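Local coordinates for protein ethylbenzene dehydrogenase beta-subunit (Aromatoleum aromaticum, PDB 2IVF) that serves as the iron-sulfur subunit of a three-subunit enzyme, holding three SF4 clusters and one F3S cluster in ferredoxin-type domains, clusters that probably relay electrons, at residues T48-W53 / E209-L213; R66-R70 / L260-Y264; R149-C154 / P195-I199. One frame throughout, in Å; residues are numbered along the deposited sequence.

Contact 1 of 3, residues T48-W53 / E209-L213. With SF4 (iron/sulfur cluster), chain U.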
loop_
_atom_site.group_PDB
_atom_site.type_symbol
_atom_site.label_atom_id
_atom_site.label_comp_id
_atom_site.label_asym_id
_atom_site.label_seq_id
_atom_site.Cartn_x
_atom_site.Cartn_y
_atom_site.Cartn_z
ATOM N N THR B 48 20.845 5.422 11.634
ATOM C CA THR B 48 20.306 5.930 10.337
ATOM C C THR B 48 18.790 5.685 10.185
ATOM O O THR B 48 18.181 6.075 9.196
ATOM C CB THR B 48 20.989 5.238 9.160
ATOM O OG1 THR B 48 20.609 3.846 9.140
ATOM C CG2 THR B 48 22.572 5.385 9.235
ATOM N N GLU B 49 18.196 5.030 11.179
ATOM C CA GLU B 49 16.833 4.527 11.052
ATOM C C GLU B 49 15.813 5.614 10.833
ATOM O O GLU B 49 14.834 5.403 10.138
ATOM C CB GLU B 49 16.457 3.735 12.314
ATOM C CG GLU B 49 17.314 2.532 12.567
ATOM C CD GLU B 49 18.319 2.724 13.683
ATOM O OE1 GLU B 49 18.841 3.859 13.858
ATOM O OE2 GLU B 49 18.571 1.720 14.379
ATOM N N HIS B 50 16.033 6.779 11.431
ATOM C CA HIS B 50 15.197 7.935 11.191
ATOM C C HIS B 50 15.400 8.600 9.830
ATOM O O HIS B 50 14.634 9.460 9.481
ATOM C CB HIS B 50 15.455 9.003 12.238
ATOM C CG HIS B 50 16.853 9.560 12.221
ATOM N ND1 HIS B 50 17.939 8.845 12.670
ATOM C CD2 HIS B 50 17.342 10.737 11.752
ATOM C CE1 HIS B 50 19.036 9.581 12.528
ATOM N NE2 HIS B 50 18.698 10.743 11.996
ATOM N N MET B 51 16.487 8.277 9.129
ATOM C CA MET B 51 16.825 8.994 7.923
ATOM C C MET B 51 16.042 8.461 6.760
ATOM O O MET B 51 16.093 7.251 6.465
ATOM C CB MET B 51 18.293 8.832 7.614
ATOM C CG MET B 51 19.233 9.232 8.729
ATOM S SD MET B 51 20.941 8.923 8.215
ATOM C CE MET B 51 21.872 9.487 9.659
ATOM N N ARG B 52 15.330 9.363 6.089
ATOM C CA ARG B 52 14.657 9.070 4.825
ATOM C C ARG B 52 15.298 9.921 3.777
ATOM O O ARG B 52 14.798 10.989 3.408
ATOM C CB ARG B 52 13.139 9.331 4.928
ATOM C CG ARG B 52 12.401 8.255 5.676
ATOM C CD ARG B 52 12.388 8.550 7.174
ATOM N NE ARG B 52 11.631 7.536 7.912
ATOM C CZ ARG B 52 11.404 7.603 9.209
ATOM N NH1 ARG B 52 11.907 8.595 9.914
ATOM N NH2 ARG B 52 10.688 6.677 9.822
ATOM N N TRP B 53 16.451 9.454 3.322
ATOM C CA TRP B 53 17.235 10.190 2.330
ATOM C C TRP B 53 16.365 10.411 1.113
ATOM O O TRP B 53 16.366 11.487 0.566
ATOM C CB TRP B 53 18.485 9.454 1.928
ATOM C CG TRP B 53 19.500 9.227 2.984
ATOM C CD1 TRP B 53 19.597 9.825 4.217
ATOM C CD2 TRP B 53 20.659 8.394 2.854
ATOM N NE1 TRP B 53 20.715 9.401 4.847
ATOM C CE2 TRP B 53 21.400 8.532 4.038
ATOM C CE3 TRP B 53 21.145 7.558 1.837
ATOM C CZ2 TRP B 53 22.564 7.825 4.266
ATOM C CZ3 TRP B 53 22.306 6.895 2.035
ATOM C CH2 TRP B 53 23.024 7.031 3.244
ATOM N N GLU B 209 25.013 12.067 7.763
ATOM C CA GLU B 209 24.902 11.303 6.562
ATOM C C GLU B 209 23.825 11.909 5.671
ATOM O O GLU B 209 23.018 12.727 6.100
ATOM C CB GLU B 209 24.529 9.884 6.897
ATOM C CG GLU B 209 25.564 9.167 7.740
ATOM C CD GLU B 209 25.430 7.690 7.651
ATOM O OE1 GLU B 209 25.547 7.137 6.531
ATOM O OE2 GLU B 209 25.256 7.062 8.704
ATOM N N LYS B 210 23.803 11.443 4.432
ATOM C CA LYS B 210 22.937 11.993 3.431
ATOM C C LYS B 210 22.898 11.060 2.215
ATOM O O LYS B 210 23.713 10.151 2.057
ATOM C CB LYS B 210 23.511 13.365 2.998
ATOM C CG LYS B 210 24.819 13.282 2.252
ATOM C CD LYS B 210 25.318 14.626 1.790
ATOM C CE LYS B 210 24.534 15.242 0.666
ATOM N NZ LYS B 210 24.373 14.299 -0.482
ATOM N N CYS B 211 21.986 11.368 1.316
ATOM C CA CYS B 211 21.936 10.707 0.032
ATOM C C CYS B 211 23.296 10.715 -0.619
ATOM O O CYS B 211 23.931 11.753 -0.728
ATOM C CB CYS B 211 20.895 11.393 -0.831
ATOM S SG CYS B 211 20.836 10.983 -2.547
ATOM N N ILE B 212 23.737 9.524 -1.010
ATOM C CA ILE B 212 25.024 9.307 -1.682
ATOM C C ILE B 212 24.871 9.131 -3.214
ATOM O O ILE B 212 25.785 8.709 -3.917
ATOM C CB ILE B 212 25.756 8.111 -1.028
ATOM C CG1 ILE B 212 24.968 6.795 -1.188
ATOM C CG2 ILE B 212 25.993 8.451 0.464
ATOM C CD1 ILE B 212 25.815 5.512 -0.895
ATOM N N LEU B 213 23.719 9.541 -3.716
ATOM C CA LEU B 213 23.272 9.246 -5.064
ATOM C C LEU B 213 23.602 7.799 -5.459
ATOM O O LEU B 213 23.939 7.528 -6.601
ATOM C CB LEU B 213 23.794 10.247 -6.092
ATOM C CG LEU B 213 22.697 10.907 -6.936
ATOM C CD1 LEU B 213 23.304 11.960 -7.866
ATOM C CD2 LEU B 213 21.847 9.879 -7.715
HETATM FE FE1 SF4 U . 19.959 8.963 -2.712
HETATM FE FE2 SF4 U . 18.810 6.971 -1.442
HETATM FE FE3 SF4 U . 17.895 7.710 -3.859
HETATM FE FE4 SF4 U . 20.248 6.412 -3.719
HETATM S S1 SF4 U . 18.190 5.557 -3.176
HETATM S S2 SF4 U . 19.860 8.324 -4.894
HETATM S S3 SF4 U . 21.090 7.210 -1.700
HETATM S S4 SF4 U . 17.849 8.954 -1.875
#
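The indole of W53 packs across the two segments on the K210-C211 peptide: K210 O and C211 N sit over one of its faces, with K210 O 3.4 Å from W53 CZ2 and C211 N 3.6 Å from W53 CD2. No hydrogen bond joins the two segments, so this buried contact rests on packing. It lies at a ferredoxin-type CxxC loop, C211-I212-L213-C214, where strand 207-210 runs into a cluster site. C211 SG binds FE1 at 2.2 Å, and the loop turns so tightly that L213 N donates to C211 SG over 3.4 Å, an N-H...S bond. L213 takes left-handed helical backbone angles, which bring its CA within 3.5 Å of cluster S2.

W53 also lines this pocket: the edge of its ring reaches cluster S3, 3.6 Å from CE3, while its CZ3 packs on I212 CG1 at 4.2 Å. The ring of W42 in helix 33-42 meets the indole, the two planes about 20° apart. Further out is a type I turn from T48 to M51, closed by M51 N to T48 O (2.8 Å); of this turn, T48 and M51 reach E209: M51 CE touches E209 CB at 3.9 Å and T48 CG2 approaches E209 OE2 at 3.2 Å. The carboxylate of E209 makes a salt bridge to R45 and a hydrogen bond to N202 of the same chain, and a hydrogen bond to Y68 of the alpha-subunit chain, tying the site to the subunit interface. K210 points away from W53 and folds back on its own loop, its NZ donating to C211 O at 2.6 Å.

Contact 2 of 3, residues R66-R70 / L260-Y264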
loop_
_atom_site.group_PDB
_atom_site.type_symbol
_atom_site.label_atom_id
_atom_site.label_comp_id
_atom_site.label_asym_id
_atom_site.label_seq_id
_atom_site.Cartn_x
_atom_site.Cartn_y
_atom_site.Cartn_z
ATOM N N ARG B 66 9.944 17.798 9.172
ATOM C CA ARG B 66 8.886 18.707 9.556
ATOM C C ARG B 66 9.316 20.175 9.511
ATOM O O ARG B 66 10.278 20.572 10.150
ATOM C CB ARG B 66 8.422 18.377 10.959
ATOM C CG ARG B 66 7.187 19.170 11.398
ATOM C CD ARG B 66 6.634 18.671 12.703
ATOM N NE ARG B 66 7.599 18.594 13.791
ATOM C CZ ARG B 66 7.288 18.297 15.053
ATOM N NH1 ARG B 66 6.013 18.083 15.427
ATOM N NH2 ARG B 66 8.243 18.271 15.971
ATOM N N ASP B 67 8.548 20.955 8.757
ATOM C CA ASP B 67 8.692 22.371 8.642
ATOM C C ASP B 67 10.078 22.730 8.173
ATOM O O ASP B 67 10.581 23.738 8.569
ATOM C CB ASP B 67 8.330 23.072 9.962
ATOM C CG ASP B 67 6.824 23.069 10.229
ATOM O OD1 ASP B 67 6.055 22.942 9.272
ATOM O OD2 ASP B 67 6.414 23.206 11.392
ATOM N N TYR B 68 10.684 21.917 7.313
ATOM C CA TYR B 68 12.055 22.217 6.806
ATOM C C TYR B 68 12.160 23.606 6.156
ATOM O O TYR B 68 13.229 24.269 6.153
ATOM C CB TYR B 68 12.494 21.135 5.816
ATOM C CG TYR B 68 12.057 21.301 4.368
ATOM C CD1 TYR B 68 10.860 20.785 3.900
ATOM C CD2 TYR B 68 12.857 21.996 3.464
ATOM C CE1 TYR B 68 10.472 20.928 2.578
ATOM C CE2 TYR B 68 12.498 22.152 2.160
ATOM C CZ TYR B 68 11.305 21.611 1.701
ATOM O OH TYR B 68 10.992 21.789 0.395
ATOM N N GLU B 69 11.038 24.045 5.589
ATOM C CA GLU B 69 10.946 25.348 4.886
ATOM C C GLU B 69 10.964 26.492 5.845
ATOM O O GLU B 69 11.058 27.655 5.417
ATOM C CB GLU B 69 9.666 25.400 3.997
ATOM C CG GLU B 69 9.661 24.390 2.922
ATOM C CD GLU B 69 8.298 24.165 2.244
ATOM O OE1 GLU B 69 7.338 23.928 2.970
ATOM O OE2 GLU B 69 8.204 24.199 0.982
ATOM N N ARG B 70 10.877 26.195 7.142
ATOM C CA ARG B 70 11.012 27.221 8.173
ATOM C C ARG B 70 12.357 27.173 8.896
ATOM O O ARG B 70 12.557 27.929 9.822
ATOM C CB ARG B 70 9.918 27.049 9.220
ATOM C CG ARG B 70 8.526 27.043 8.635
ATOM C CD ARG B 70 7.523 27.613 9.607
ATOM N NE ARG B 70 6.414 28.189 8.838
ATOM C CZ ARG B 70 5.127 27.848 8.965
ATOM N NH1 ARG B 70 4.733 26.936 9.866
ATOM N NH2 ARG B 70 4.218 28.441 8.186
ATOM N N LEU B 260 13.295 22.759 -7.108
ATOM C CA LEU B 260 12.568 23.021 -5.883
ATOM C C LEU B 260 13.266 24.142 -5.079
ATOM O O LEU B 260 14.453 24.055 -4.722
ATOM C CB LEU B 260 12.368 21.716 -5.078
ATOM C CG LEU B 260 11.765 21.829 -3.658
ATOM C CD1 LEU B 260 10.309 22.238 -3.717
ATOM C CD2 LEU B 260 11.934 20.479 -2.876
ATOM N N HIS B 261 12.547 25.225 -4.826
ATOM C CA HIS B 261 13.052 26.292 -3.982
ATOM C C HIS B 261 14.432 26.813 -4.449
ATOM O O HIS B 261 15.355 26.946 -3.655
ATOM C CB HIS B 261 13.128 25.837 -2.517
ATOM C CG HIS B 261 11.799 25.778 -1.805
ATOM N ND1 HIS B 261 10.945 26.861 -1.715
ATOM C CD2 HIS B 261 11.225 24.790 -1.094
ATOM C CE1 HIS B 261 9.896 26.526 -0.981
ATOM N NE2 HIS B 261 10.037 25.268 -0.608
ATOM N N ALA B 262 14.554 27.132 -5.732
ATOM C CA ALA B 262 15.785 27.709 -6.281
ATOM C C ALA B 262 16.173 29.003 -5.552
ATOM O O ALA B 262 17.357 29.411 -5.589
ATOM C CB ALA B 262 15.618 27.972 -7.756
ATOM N N GLU B 263 15.183 29.676 -4.939
ATOM C CA GLU B 263 15.454 30.912 -4.191
ATOM C C GLU B 263 16.313 30.688 -2.958
ATOM O O GLU B 263 16.834 31.642 -2.406
ATOM C CB GLU B 263 14.192 31.693 -3.805
ATOM C CG GLU B 263 13.361 31.100 -2.702
ATOM C CD GLU B 263 12.499 29.932 -3.143
ATOM O OE1 GLU B 263 12.581 29.471 -4.309
ATOM O OE2 GLU B 263 11.695 29.481 -2.307
ATOM N N TYR B 264 16.465 29.438 -2.545
ATOM C CA TYR B 264 17.405 29.092 -1.488
ATOM C C TYR B 264 18.875 29.212 -1.879
ATOM O O TYR B 264 19.768 29.100 -1.002
ATOM C CB TYR B 264 17.126 27.694 -0.950
ATOM C CG TYR B 264 15.782 27.463 -0.292
ATOM C CD1 TYR B 264 14.904 28.499 0.012
ATOM C CD2 TYR B 264 15.411 26.198 0.070
ATOM C CE1 TYR B 264 13.680 28.242 0.632
ATOM C CE2 TYR B 264 14.211 25.940 0.675
ATOM C CZ TYR B 264 13.349 26.965 0.967
ATOM O OH TYR B 264 12.135 26.654 1.568
HETATM O O HOH W 1 10.662 28.553 2.379
#
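Each segment is a short loop that kinks into one turn of 3-10 helix, 68-70 in one and 262-264 in the other. The two are built alike: D67 and H261, just ahead of these turns, take left-handed helical backbone angles, and their carbonyls close the turns, D67 O accepting from R70 N and H261 O from Y264 N, both at 2.9 Å. The backbones stay apart, the closest CA pair, E69 and H261, being 9.2 Å from each other, so side chains and a water span the gap.

The main link is a His-carboxylate hydrogen bond, nearly straight, from H261 NE2 to E69 OE2 at 2.7 Å. H261 ND1 donates in turn to E263 OE2 at 2.8 Å, so the imidazole is held between two glutamates, consistent with a doubly protonated, charged ring. Beside this hydrogen bond Y68 brings its OH to 3.4 Å from H261 CD2 and 3.6 Å from L260 CD2. Y68 CE2 lies 4.4 Å from Y264 CE2, near the edge of the Y264 ring. Y264 OH packs 3.6 Å from E69 CG and shares a water, at 2.5 Å, which donates to E69 O over 3.2 Å.

The contact is structural packing between two connecting loops. Y68 makes a cation-pi contact with R149, L260 O accepts from Y196 OH, and L301 of helix 295-302 covers E69, L260 and H261; the 260-264 loop leaves edge strand 258-259 of the four-stranded sheet and meets F75 of strand 75-76 through the backbone of Y264.

Contact 3 of 3, residues R149-C154 / P195-I199. With SF4 (iron/sulfur cluster), chain S.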
loop_
_atom_site.group_PDB
_atom_site.type_symbol
_atom_site.label_atom_id
_atom_site.label_comp_id
_atom_site.label_asym_id
_atom_site.label_seq_id
_atom_site.Cartn_x
_atom_site.Cartn_y
_atom_site.Cartn_z
ATOM N N ARG B 149 11.469 13.766 -2.590
ATOM C CA ARG B 149 12.624 14.589 -2.426
ATOM C C ARG B 149 13.813 13.751 -1.984
ATOM O O ARG B 149 13.655 12.755 -1.273
ATOM C CB ARG B 149 12.365 15.685 -1.397
ATOM C CG ARG B 149 11.315 16.723 -1.819
ATOM C CD ARG B 149 10.983 17.648 -0.704
ATOM N NE ARG B 149 12.241 18.274 -0.352
ATOM C CZ ARG B 149 12.728 18.419 0.867
ATOM N NH1 ARG B 149 12.059 18.042 1.926
ATOM N NH2 ARG B 149 13.931 18.956 1.019
ATOM N N MET B 150 14.988 14.195 -2.376
ATOM C CA MET B 150 16.234 13.626 -1.898
ATOM C C MET B 150 17.214 14.786 -1.810
ATOM O O MET B 150 16.823 15.948 -1.989
ATOM C CB MET B 150 16.791 12.578 -2.887
ATOM C CG MET B 150 15.832 11.567 -3.403
ATOM S SD MET B 150 14.907 12.044 -4.887
ATOM C CE MET B 150 16.211 11.785 -6.127
ATOM N N CYS B 151 18.492 14.492 -1.605
ATOM C CA CYS B 151 19.493 15.555 -1.679
ATOM C C CYS B 151 19.547 15.994 -3.132
ATOM O O CYS B 151 19.500 15.173 -4.042
ATOM C CB CYS B 151 20.862 15.118 -1.194
ATOM S SG CYS B 151 22.224 16.179 -1.726
ATOM N N ASN B 152 19.657 17.303 -3.334
ATOM C CA ASN B 152 19.649 17.887 -4.653
ATOM C C ASN B 152 21.019 17.911 -5.329
ATOM O O ASN B 152 21.120 18.355 -6.454
ATOM C CB ASN B 152 19.027 19.307 -4.579
ATOM C CG ASN B 152 17.628 19.277 -4.063
ATOM O OD1 ASN B 152 16.736 18.729 -4.729
ATOM N ND2 ASN B 152 17.428 19.742 -2.835
ATOM N N HIS B 153 22.078 17.477 -4.642
ATOM C CA HIS B 153 23.432 17.525 -5.179
ATOM C C HIS B 153 23.723 18.812 -5.869
ATOM O O HIS B 153 24.181 18.877 -7.025
ATOM C CB HIS B 153 23.718 16.287 -6.016
ATOM C CG HIS B 153 23.565 15.046 -5.223
ATOM N ND1 HIS B 153 24.550 14.591 -4.368
ATOM C CD2 HIS B 153 22.501 14.227 -5.041
ATOM C CE1 HIS B 153 24.118 13.514 -3.743
ATOM N NE2 HIS B 153 22.884 13.264 -4.143
ATOM N N CYS B 154 23.471 19.860 -5.083
ATOM C CA CYS B 154 23.519 21.217 -5.525
ATOM C C CYS B 154 24.815 21.612 -6.204
ATOM O O CYS B 154 25.904 21.091 -5.914
ATOM C CB CYS B 154 23.255 22.122 -4.319
ATOM S SG CYS B 154 21.693 21.742 -3.513
ATOM N N PRO B 195 19.294 24.185 3.199
ATOM C CA PRO B 195 17.953 24.716 3.340
ATOM C C PRO B 195 16.913 23.686 3.015
ATOM O O PRO B 195 15.731 23.949 3.189
ATOM C CB PRO B 195 17.928 25.814 2.302
ATOM C CG PRO B 195 18.804 25.319 1.255
ATOM C CD PRO B 195 19.925 24.636 1.957
ATOM N N TYR B 196 17.348 22.536 2.507
ATOM C CA TYR B 196 16.434 21.395 2.280
ATOM C C TYR B 196 16.369 20.391 3.433
ATOM O O TYR B 196 15.587 19.391 3.400
ATOM C CB TYR B 196 16.879 20.682 1.018
ATOM C CG TYR B 196 16.813 21.557 -0.182
ATOM C CD1 TYR B 196 15.629 21.700 -0.913
ATOM C CD2 TYR B 196 17.928 22.225 -0.610
ATOM C CE1 TYR B 196 15.559 22.578 -2.021
ATOM C CE2 TYR B 196 17.893 23.078 -1.733
ATOM C CZ TYR B 196 16.706 23.241 -2.447
ATOM O OH TYR B 196 16.744 24.100 -3.536
ATOM N N LYS B 197 17.245 20.595 4.409
ATOM C CA LYS B 197 17.471 19.654 5.514
ATOM C C LYS B 197 17.654 18.235 5.022
ATOM O O LYS B 197 17.008 17.301 5.513
ATOM C CB LYS B 197 16.370 19.788 6.575
ATOM C CG LYS B 197 16.358 21.182 7.230
ATOM C CD LYS B 197 17.633 21.394 8.064
ATOM C CE LYS B 197 17.856 22.805 8.577
ATOM N NZ LYS B 197 18.184 23.838 7.554
ATOM N N ALA B 198 18.515 18.117 4.002
ATOM C CA ALA B 198 18.813 16.853 3.323
ATOM C C ALA B 198 20.114 16.204 3.858
ATOM O O ALA B 198 20.672 15.288 3.253
ATOM C CB ALA B 198 18.891 17.075 1.814
ATOM N N ILE B 199 20.619 16.690 4.984
ATOM C CA ILE B 199 21.700 16.021 5.699
ATOM C C ILE B 199 21.164 15.736 7.083
ATOM O O ILE B 199 20.456 16.578 7.663
ATOM C CB ILE B 199 22.970 16.894 5.845
ATOM C CG1 ILE B 199 23.459 17.431 4.518
ATOM C CG2 ILE B 199 24.087 16.103 6.505
ATOM C CD1 ILE B 199 24.944 18.015 4.560
HETATM FE FE1 SF4 S . 21.444 20.217 1.012
HETATM FE FE2 SF4 S . 24.001 20.016 0.423
HETATM FE FE3 SF4 S . 22.203 20.768 -1.510
HETATM FE FE4 SF4 S . 22.190 18.181 -0.598
HETATM S S1 SF4 S . 23.891 19.246 -1.749
HETATM S S2 SF4 S . 20.371 19.574 -0.879
HETATM S S3 SF4 S . 22.800 18.478 1.563
HETATM S S4 SF4 S . 22.787 21.973 0.366
#
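A cluster-binding loop of a ferredoxin-type 4Fe-4S domain and a loop that lines the same pocket meet here, buried near the middle of the chain. Residues 149-154 carry the CxxC motif C151-N152-H153-C154, whose sulfurs bind the cluster: C151 SG holds FE4 and C154 SG holds FE3, both at 2.3 Å. H153, with left-handed backbone angles, turns its N back to donate to C151 SG over 3.2 Å. Residues 195-199 follow C194 in the Cys-Pro pair familiar from such domains and wall the same pocket: I199 CG1 comes within 3.2 Å of cluster S3, and Y196 CD2 within 3.6 Å of S2.

One hydrogen bond clasps the loops, R149 NH2 to Y196 O at 2.9 Å. Packing does the rest. N152 points ND2 at one face of the Y196 ring, 3.3 Å from Y196 CG, while C154 SG meets that ring obliquely, 5.4 Å from its centroid. A198 CB fills the space against C151, 3.9 Å from its CA, where the backbones come closest. Y196 OH reaches past the contact to L260 O.

R149 ends strand 141-149 and packs on Y272 of strand 270-273, whose I270 covers M150 and N152; helix 189-193 backs I199, and K210 of strand 207-210 lies against C151 and H153.

How the contacts relate
Along the chain the segments run 48-53, 66-70, 149-154, 195-199, 209-213, 260-264, so contact 3 is nested within the loops closed by contacts 1 and 2, which cross each other. Contact 3 also lies between them in space, its centre 10 Å from either; contacts 1 and 2 are 18 Å apart between centres and do not touch. The two-stranded sheet 199-202/207-210 joins contact 3 to contact 1, and there K210 NZ lies 3.1 Å from C151 SG and C211 SG 3.5 Å from H153 NE2. Two SF4 sites thus sit side by side, as suits a probable electron relay, while contact 2 touches contact 3 alone, with L260 O and Y196 OH 2.6 Å apart.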